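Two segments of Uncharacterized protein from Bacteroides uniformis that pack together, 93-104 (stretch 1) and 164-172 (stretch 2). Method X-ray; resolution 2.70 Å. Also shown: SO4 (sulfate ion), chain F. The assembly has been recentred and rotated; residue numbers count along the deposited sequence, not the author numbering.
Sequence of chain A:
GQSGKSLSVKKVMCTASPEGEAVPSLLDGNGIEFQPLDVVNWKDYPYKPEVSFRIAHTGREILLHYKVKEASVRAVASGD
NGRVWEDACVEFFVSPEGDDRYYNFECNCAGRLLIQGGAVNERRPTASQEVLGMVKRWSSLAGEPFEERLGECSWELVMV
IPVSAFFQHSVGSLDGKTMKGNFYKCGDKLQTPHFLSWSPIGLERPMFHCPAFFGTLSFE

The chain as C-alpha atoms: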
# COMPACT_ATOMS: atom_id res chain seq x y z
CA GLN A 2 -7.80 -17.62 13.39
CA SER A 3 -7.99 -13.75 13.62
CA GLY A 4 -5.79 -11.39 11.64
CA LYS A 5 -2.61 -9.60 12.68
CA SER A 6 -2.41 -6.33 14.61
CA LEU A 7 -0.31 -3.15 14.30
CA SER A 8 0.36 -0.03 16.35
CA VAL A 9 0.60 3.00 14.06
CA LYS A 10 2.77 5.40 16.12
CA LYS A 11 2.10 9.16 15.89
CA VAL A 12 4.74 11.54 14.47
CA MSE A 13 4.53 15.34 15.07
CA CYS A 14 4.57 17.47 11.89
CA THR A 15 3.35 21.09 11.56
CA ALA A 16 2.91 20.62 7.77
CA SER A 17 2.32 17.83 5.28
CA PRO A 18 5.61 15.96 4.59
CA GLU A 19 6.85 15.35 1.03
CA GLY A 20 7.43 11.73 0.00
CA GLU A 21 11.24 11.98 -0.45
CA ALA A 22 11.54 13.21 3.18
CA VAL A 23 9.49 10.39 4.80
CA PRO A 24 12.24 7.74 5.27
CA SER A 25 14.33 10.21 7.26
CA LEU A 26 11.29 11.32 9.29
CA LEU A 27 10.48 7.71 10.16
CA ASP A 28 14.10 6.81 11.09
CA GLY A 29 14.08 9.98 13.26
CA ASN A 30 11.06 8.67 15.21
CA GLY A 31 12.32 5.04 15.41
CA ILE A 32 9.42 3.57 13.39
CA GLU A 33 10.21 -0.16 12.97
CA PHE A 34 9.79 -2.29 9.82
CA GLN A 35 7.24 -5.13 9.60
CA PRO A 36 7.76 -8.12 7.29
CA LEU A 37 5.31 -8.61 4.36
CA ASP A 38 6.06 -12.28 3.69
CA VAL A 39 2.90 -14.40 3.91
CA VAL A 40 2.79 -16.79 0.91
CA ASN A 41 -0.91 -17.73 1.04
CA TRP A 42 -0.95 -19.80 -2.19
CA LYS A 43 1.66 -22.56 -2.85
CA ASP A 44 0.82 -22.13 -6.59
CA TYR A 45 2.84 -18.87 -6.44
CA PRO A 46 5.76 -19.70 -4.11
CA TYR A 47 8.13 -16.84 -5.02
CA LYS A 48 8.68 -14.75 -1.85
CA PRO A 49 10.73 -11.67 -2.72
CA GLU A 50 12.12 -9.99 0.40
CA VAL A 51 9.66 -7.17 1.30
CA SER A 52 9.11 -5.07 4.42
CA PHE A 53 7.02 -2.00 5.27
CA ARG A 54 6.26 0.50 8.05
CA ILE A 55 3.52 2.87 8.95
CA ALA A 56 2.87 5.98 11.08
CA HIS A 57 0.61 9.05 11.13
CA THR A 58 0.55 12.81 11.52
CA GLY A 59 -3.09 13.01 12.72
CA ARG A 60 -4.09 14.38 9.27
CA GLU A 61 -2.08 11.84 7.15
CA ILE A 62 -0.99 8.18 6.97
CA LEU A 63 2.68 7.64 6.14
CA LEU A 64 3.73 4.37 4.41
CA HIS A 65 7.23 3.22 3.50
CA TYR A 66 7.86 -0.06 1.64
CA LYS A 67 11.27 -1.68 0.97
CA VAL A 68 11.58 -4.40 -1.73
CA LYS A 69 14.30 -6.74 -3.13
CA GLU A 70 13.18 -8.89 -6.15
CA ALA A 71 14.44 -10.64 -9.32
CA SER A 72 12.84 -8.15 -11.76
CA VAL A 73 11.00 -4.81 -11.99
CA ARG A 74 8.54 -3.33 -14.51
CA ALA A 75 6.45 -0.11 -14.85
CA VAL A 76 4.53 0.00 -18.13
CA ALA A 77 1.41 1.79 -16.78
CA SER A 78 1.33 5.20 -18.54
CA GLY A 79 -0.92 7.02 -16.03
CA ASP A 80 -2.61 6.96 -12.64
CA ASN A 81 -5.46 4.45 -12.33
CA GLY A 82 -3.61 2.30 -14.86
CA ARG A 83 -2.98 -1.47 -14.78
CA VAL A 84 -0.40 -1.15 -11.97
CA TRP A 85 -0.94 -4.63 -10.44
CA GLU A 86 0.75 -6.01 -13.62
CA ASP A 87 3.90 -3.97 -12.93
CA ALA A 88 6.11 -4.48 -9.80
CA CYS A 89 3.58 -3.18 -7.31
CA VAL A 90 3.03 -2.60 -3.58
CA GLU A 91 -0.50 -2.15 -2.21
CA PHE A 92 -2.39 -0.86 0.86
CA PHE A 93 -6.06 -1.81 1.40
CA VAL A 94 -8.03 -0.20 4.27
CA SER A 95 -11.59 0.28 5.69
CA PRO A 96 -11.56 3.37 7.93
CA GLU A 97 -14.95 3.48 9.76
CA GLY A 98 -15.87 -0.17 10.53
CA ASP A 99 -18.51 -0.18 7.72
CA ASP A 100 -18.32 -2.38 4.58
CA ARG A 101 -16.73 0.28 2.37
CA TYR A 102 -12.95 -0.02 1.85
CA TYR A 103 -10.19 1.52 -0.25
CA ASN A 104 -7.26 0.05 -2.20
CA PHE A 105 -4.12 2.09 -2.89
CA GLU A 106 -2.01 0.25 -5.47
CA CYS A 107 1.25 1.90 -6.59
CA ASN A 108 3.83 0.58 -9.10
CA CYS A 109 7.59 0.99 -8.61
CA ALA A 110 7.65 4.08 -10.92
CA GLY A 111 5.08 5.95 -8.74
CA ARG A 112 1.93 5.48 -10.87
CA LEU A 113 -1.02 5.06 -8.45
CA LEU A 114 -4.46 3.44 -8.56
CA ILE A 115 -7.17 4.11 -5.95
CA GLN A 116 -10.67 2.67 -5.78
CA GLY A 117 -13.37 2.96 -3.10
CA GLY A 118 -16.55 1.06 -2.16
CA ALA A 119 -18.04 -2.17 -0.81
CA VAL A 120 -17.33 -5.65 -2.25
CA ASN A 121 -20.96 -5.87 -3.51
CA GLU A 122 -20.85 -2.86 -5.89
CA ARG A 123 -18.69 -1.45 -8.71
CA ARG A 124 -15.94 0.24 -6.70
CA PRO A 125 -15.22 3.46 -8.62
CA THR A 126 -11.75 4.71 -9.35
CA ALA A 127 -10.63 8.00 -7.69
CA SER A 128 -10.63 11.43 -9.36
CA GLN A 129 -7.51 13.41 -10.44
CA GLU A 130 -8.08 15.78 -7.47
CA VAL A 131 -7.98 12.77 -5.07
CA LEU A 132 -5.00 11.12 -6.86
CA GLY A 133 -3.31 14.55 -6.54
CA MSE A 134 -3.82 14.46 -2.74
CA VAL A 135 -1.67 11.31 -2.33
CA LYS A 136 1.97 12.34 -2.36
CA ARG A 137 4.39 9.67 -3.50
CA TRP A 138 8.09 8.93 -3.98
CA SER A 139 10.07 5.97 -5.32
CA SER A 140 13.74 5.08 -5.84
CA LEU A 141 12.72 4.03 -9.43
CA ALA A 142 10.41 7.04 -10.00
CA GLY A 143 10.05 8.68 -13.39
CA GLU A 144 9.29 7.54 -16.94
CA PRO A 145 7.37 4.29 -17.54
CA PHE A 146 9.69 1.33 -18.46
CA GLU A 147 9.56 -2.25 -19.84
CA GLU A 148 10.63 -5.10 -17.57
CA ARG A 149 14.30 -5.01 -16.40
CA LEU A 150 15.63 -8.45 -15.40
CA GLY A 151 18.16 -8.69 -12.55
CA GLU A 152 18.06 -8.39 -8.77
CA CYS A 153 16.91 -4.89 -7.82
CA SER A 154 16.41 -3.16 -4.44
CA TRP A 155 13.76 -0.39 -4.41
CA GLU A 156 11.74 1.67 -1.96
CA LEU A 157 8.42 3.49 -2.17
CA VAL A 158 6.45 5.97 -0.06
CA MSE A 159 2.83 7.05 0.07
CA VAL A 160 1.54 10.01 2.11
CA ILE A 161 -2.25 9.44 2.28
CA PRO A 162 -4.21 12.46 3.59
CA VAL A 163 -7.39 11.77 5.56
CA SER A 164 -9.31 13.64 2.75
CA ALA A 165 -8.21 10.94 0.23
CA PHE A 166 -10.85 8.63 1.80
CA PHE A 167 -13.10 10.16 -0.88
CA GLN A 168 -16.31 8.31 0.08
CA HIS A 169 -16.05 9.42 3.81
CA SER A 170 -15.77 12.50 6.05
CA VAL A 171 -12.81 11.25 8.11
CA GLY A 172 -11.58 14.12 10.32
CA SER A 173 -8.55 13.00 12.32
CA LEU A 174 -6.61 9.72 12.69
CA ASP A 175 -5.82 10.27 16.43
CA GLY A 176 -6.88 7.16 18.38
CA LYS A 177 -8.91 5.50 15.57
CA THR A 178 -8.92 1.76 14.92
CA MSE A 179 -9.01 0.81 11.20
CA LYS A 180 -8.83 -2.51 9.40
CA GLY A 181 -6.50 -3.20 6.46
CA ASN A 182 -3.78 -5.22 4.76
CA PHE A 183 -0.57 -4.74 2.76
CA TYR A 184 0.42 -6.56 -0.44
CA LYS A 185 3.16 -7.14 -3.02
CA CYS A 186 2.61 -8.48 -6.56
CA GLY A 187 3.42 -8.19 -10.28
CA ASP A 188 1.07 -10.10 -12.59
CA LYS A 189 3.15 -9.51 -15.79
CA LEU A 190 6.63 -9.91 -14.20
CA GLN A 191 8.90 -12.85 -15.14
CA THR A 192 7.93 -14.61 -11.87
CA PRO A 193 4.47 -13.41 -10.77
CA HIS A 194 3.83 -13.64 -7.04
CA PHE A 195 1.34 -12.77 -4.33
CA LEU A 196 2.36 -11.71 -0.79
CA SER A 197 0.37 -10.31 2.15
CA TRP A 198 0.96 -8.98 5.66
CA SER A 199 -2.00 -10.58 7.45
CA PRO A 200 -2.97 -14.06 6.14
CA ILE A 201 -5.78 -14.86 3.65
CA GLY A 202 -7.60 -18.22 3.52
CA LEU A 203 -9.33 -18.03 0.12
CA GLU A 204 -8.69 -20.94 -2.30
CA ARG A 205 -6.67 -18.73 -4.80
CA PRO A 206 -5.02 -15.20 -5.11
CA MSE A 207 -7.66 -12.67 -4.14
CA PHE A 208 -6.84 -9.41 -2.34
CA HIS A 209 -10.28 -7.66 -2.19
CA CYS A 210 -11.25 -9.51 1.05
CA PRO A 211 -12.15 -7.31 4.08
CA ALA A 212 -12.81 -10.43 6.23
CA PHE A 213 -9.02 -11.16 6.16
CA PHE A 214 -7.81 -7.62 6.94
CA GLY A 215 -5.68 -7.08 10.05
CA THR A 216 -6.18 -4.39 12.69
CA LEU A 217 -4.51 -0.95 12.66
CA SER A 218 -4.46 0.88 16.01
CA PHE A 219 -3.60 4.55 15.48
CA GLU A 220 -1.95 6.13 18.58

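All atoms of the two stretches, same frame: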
# COMPACT_ATOMS: atom_id res chain seq x y z
N PHE A 93 -4.59 -1.72 1.41
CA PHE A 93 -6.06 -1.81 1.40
C PHE A 93 -6.51 -1.46 2.81
O PHE A 93 -5.91 -1.94 3.77
CB PHE A 93 -6.53 -3.24 1.08
CG PHE A 93 -6.51 -3.61 -0.39
CD1 PHE A 93 -5.39 -3.39 -1.20
CD2 PHE A 93 -7.60 -4.27 -0.96
CE1 PHE A 93 -5.38 -3.77 -2.54
CE2 PHE A 93 -7.60 -4.65 -2.29
CZ PHE A 93 -6.49 -4.40 -3.09
N VAL A 94 -7.58 -0.66 2.95
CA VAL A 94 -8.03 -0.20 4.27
C VAL A 94 -9.50 0.25 4.32
O VAL A 94 -9.97 0.91 3.39
CB VAL A 94 -7.08 0.94 4.77
CG1 VAL A 94 -7.14 2.17 3.87
CG2 VAL A 94 -7.37 1.33 6.21
N SER A 95 -10.20 -0.11 5.40
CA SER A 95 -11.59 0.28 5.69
C SER A 95 -11.46 1.18 6.93
O SER A 95 -11.06 0.69 7.99
CB SER A 95 -12.49 -0.93 5.98
OG SER A 95 -13.78 -0.55 6.45
N PRO A 96 -11.84 2.46 6.83
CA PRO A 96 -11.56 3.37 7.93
C PRO A 96 -12.64 3.61 9.00
O PRO A 96 -12.29 4.24 10.02
CB PRO A 96 -11.32 4.67 7.18
CG PRO A 96 -12.36 4.62 6.11
CD PRO A 96 -12.60 3.16 5.79
N GLU A 97 -13.87 3.15 8.81
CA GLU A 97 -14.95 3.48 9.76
C GLU A 97 -15.71 2.26 10.30
O GLU A 97 -16.77 2.43 10.90
CB GLU A 97 -15.95 4.44 9.06
CG GLU A 97 -16.43 5.68 9.84
CD GLU A 97 -15.56 6.92 9.57
OE1 GLU A 97 -14.47 7.05 10.19
OE2 GLU A 97 -15.98 7.79 8.77
N GLY A 98 -15.18 1.05 10.11
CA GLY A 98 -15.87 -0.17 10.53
C GLY A 98 -17.16 -0.50 9.77
O GLY A 98 -17.98 -1.27 10.28
N ASP A 99 -17.36 0.12 8.60
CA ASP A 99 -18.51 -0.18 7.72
C ASP A 99 -17.93 -1.06 6.60
O ASP A 99 -16.73 -1.37 6.62
CB ASP A 99 -19.21 1.09 7.19
CG ASP A 99 -18.36 1.93 6.23
OD1 ASP A 99 -17.11 2.01 6.42
OD2 ASP A 99 -18.94 2.53 5.32
N ASP A 100 -18.77 -1.47 5.66
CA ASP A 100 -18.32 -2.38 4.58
C ASP A 100 -17.51 -1.74 3.47
O ASP A 100 -16.88 -2.46 2.70
CB ASP A 100 -19.50 -3.16 4.01
CG ASP A 100 -20.13 -4.10 5.04
OD1 ASP A 100 -19.53 -4.35 6.11
OD2 ASP A 100 -21.23 -4.61 4.75
N ARG A 101 -17.52 -0.41 3.37
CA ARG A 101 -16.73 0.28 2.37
C ARG A 101 -15.24 0.22 2.72
O ARG A 101 -14.86 0.32 3.90
CB ARG A 101 -17.14 1.74 2.22
CG ARG A 101 -18.51 1.98 1.62
CD ARG A 101 -18.60 3.49 1.32
NE ARG A 101 -19.94 4.09 1.23
CZ ARG A 101 -20.65 4.34 0.11
NH1 ARG A 101 -20.20 4.02 -1.12
NH2 ARG A 101 -21.85 4.91 0.23
N TYR A 102 -14.41 0.02 1.70
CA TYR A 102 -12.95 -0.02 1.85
C TYR A 102 -12.30 0.64 0.64
O TYR A 102 -12.98 0.88 -0.38
CB TYR A 102 -12.40 -1.45 2.03
CG TYR A 102 -12.43 -2.28 0.78
CD1 TYR A 102 -13.61 -2.92 0.36
CD2 TYR A 102 -11.29 -2.42 -0.02
CE1 TYR A 102 -13.65 -3.68 -0.82
CE2 TYR A 102 -11.32 -3.16 -1.20
CZ TYR A 102 -12.49 -3.79 -1.59
OH TYR A 102 -12.50 -4.52 -2.75
N TYR A 103 -11.00 0.89 0.78
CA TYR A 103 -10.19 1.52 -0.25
C TYR A 103 -8.97 0.66 -0.56
O TYR A 103 -8.49 -0.06 0.31
CB TYR A 103 -9.69 2.86 0.25
CG TYR A 103 -10.77 3.86 0.52
CD1 TYR A 103 -11.41 3.91 1.77
CD2 TYR A 103 -11.14 4.80 -0.45
CE1 TYR A 103 -12.39 4.86 2.03
CE2 TYR A 103 -12.12 5.75 -0.20
CZ TYR A 103 -12.75 5.78 1.04
OH TYR A 103 -13.72 6.72 1.30
N ASN A 104 -8.49 0.74 -1.79
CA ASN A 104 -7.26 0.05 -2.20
C ASN A 104 -6.35 1.06 -2.90
O ASN A 104 -6.76 1.70 -3.87
CB ASN A 104 -7.51 -1.18 -3.09
CG ASN A 104 -8.34 -0.87 -4.31
OD1 ASN A 104 -9.41 -0.31 -4.20
ND2 ASN A 104 -7.85 -1.23 -5.50
N SER A 164 -8.38 13.23 3.83
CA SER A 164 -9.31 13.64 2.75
C SER A 164 -9.32 12.71 1.55
O SER A 164 -10.30 12.70 0.80
CB SER A 164 -8.99 15.06 2.27
OG SER A 164 -7.64 15.15 1.84
N ALA A 165 -8.25 11.93 1.33
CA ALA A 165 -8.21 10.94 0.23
C ALA A 165 -9.19 9.77 0.41
O ALA A 165 -9.40 9.02 -0.53
CB ALA A 165 -6.82 10.41 -0.00
N PHE A 166 -9.77 9.60 1.61
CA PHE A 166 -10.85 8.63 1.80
C PHE A 166 -12.10 9.31 1.22
O PHE A 166 -13.02 9.72 1.95
CB PHE A 166 -11.00 8.26 3.27
CG PHE A 166 -9.82 7.53 3.84
CD1 PHE A 166 -9.35 6.36 3.25
CD2 PHE A 166 -9.21 7.96 5.01
CE1 PHE A 166 -8.27 5.67 3.79
CE2 PHE A 166 -8.15 7.26 5.57
CZ PHE A 166 -7.67 6.11 4.95
N PHE A 167 -12.14 9.36 -0.11
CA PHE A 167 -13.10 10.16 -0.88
C PHE A 167 -14.59 9.87 -0.75
O PHE A 167 -15.40 10.70 -1.16
CB PHE A 167 -12.67 10.27 -2.37
CG PHE A 167 -12.76 8.99 -3.16
CD1 PHE A 167 -11.71 8.08 -3.18
CD2 PHE A 167 -13.87 8.73 -3.96
CE1 PHE A 167 -11.79 6.91 -3.92
CE2 PHE A 167 -13.96 7.57 -4.72
CZ PHE A 167 -12.91 6.65 -4.70
N GLN A 168 -14.92 8.70 -0.21
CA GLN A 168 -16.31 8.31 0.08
C GLN A 168 -16.67 8.49 1.58
O GLN A 168 -17.73 8.02 1.99
CB GLN A 168 -16.56 6.87 -0.34
CG GLN A 168 -16.36 6.59 -1.83
CD GLN A 168 -16.54 5.11 -2.17
OE1 GLN A 168 -16.28 4.23 -1.35
NE2 GLN A 168 -16.99 4.84 -3.39
N HIS A 169 -15.82 9.17 2.36
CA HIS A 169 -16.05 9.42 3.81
C HIS A 169 -15.67 10.83 4.23
O HIS A 169 -15.00 11.55 3.48
CB HIS A 169 -15.23 8.43 4.65
CG HIS A 169 -15.64 6.99 4.50
ND1 HIS A 169 -15.19 6.20 3.47
CD2 HIS A 169 -16.46 6.22 5.24
CE1 HIS A 169 -15.73 5.00 3.57
NE2 HIS A 169 -16.50 4.98 4.64
N SER A 170 -16.11 11.21 5.43
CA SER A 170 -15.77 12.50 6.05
C SER A 170 -14.92 12.19 7.28
O SER A 170 -15.33 12.43 8.41
CB SER A 170 -17.04 13.26 6.43
OG SER A 170 -17.74 13.64 5.27
N VAL A 171 -13.74 11.63 7.03
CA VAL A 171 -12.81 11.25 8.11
C VAL A 171 -12.08 12.54 8.50
O VAL A 171 -11.49 13.21 7.65
CB VAL A 171 -11.83 10.12 7.70
CG1 VAL A 171 -11.04 9.62 8.90
CG2 VAL A 171 -12.59 8.94 7.11
N GLY A 172 -12.15 12.88 9.79
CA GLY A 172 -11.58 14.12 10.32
C GLY A 172 -10.13 14.01 10.73
O GLY A 172 -9.27 14.67 10.14
S SO4 F . -13.76 11.88 12.41
O1 SO4 F . -14.36 10.54 12.17
O2 SO4 F . -14.31 12.85 11.43
O3 SO4 F . -14.08 12.37 13.76
O4 SO4 F . -12.29 11.80 12.27
O HOH W 1 -17.95 9.35 6.88

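Stretch 1 enters this contact as a strand, and Val 94 is its first residue to touch stretch 2. Its backbone is paired with that of Tyr 103, N to O at 2.9 Å from Val 94 to Tyr 103 and 2.8 Å from Tyr 103 N to Val 94 O, so the side chains of Val 94 and Tyr 103, both of which meet Phe 166, are held side by side. Val 94 CG1 lies 3.7 Å from Phe 166 CE1, at the edge of the ring, where a compact branched side chain fills buried space without needing a polar partner. Ser 95 points away from stretch 2, and its hydroxyl OG instead donates to Arg 101 O at 2.9 Å, linking the residues on the two sides of the excursion from Pro 96 to Asp 100.

Pro 96 turns back toward stretch 2 and serves two rings. Its CB sits over one face of Phe 166, 4.4 Å from CE2, while CG lies 4.2 Å from the centroid of the His 169 ring and only 8° off the ring normal, a CH-pi contact. The puckered, conformationally restricted pyrrolidine suits such a position because its CH groups can rest against aromatic faces. CG also approaches Val 171 CG2 at 4.4 Å.

Glu 97 lies at the exposed margin, where a carboxylate can remain solvated. A water donates to Glu 97 OE2 at 3.1 Å and accepts from Ser 170 N at 3.0 Å, bridging the stretches. Gly 98 follows with a phi of 66°, a conformation that glycine adopts readily. Asp 99 OD1 comes within 3.5 Å of His 169 NE2, near the plane of the imidazole, a polar approach rather than a hydrogen bond. Arg 101 packs along the turn: its CB lies 3.8 Å from His 169 CE1, and its CD 3.6 Å from Gln 168 OE1, with no hydrogen bond to either residue.

Tyr 103 is the centre of the contact and has the largest area covered by the other stretch. Its ring packs obliquely against Phe 166, with CD1 of Tyr 103 3.5 Å from CD1 of Phe 166, and turns an edge toward the face of Phe 167 in an offset arrangement, centroids 5.7 Å apart. The hydroxyl reaches the type I turn running from Phe 166 to His 169, which is closed by His 169 N donating to Phe 166 O at 2.9 Å. There Tyr 103 OH accepts from Gln 168 N at 2.8 Å and shares a 2.7 Å hydrogen bond with His 169 ND1. Tyrosine thus joins an apolar ring, suited to phenylalanine neighbours, to a polar tip that hydrogen-bonds Gln 168 N and His 169 ND1.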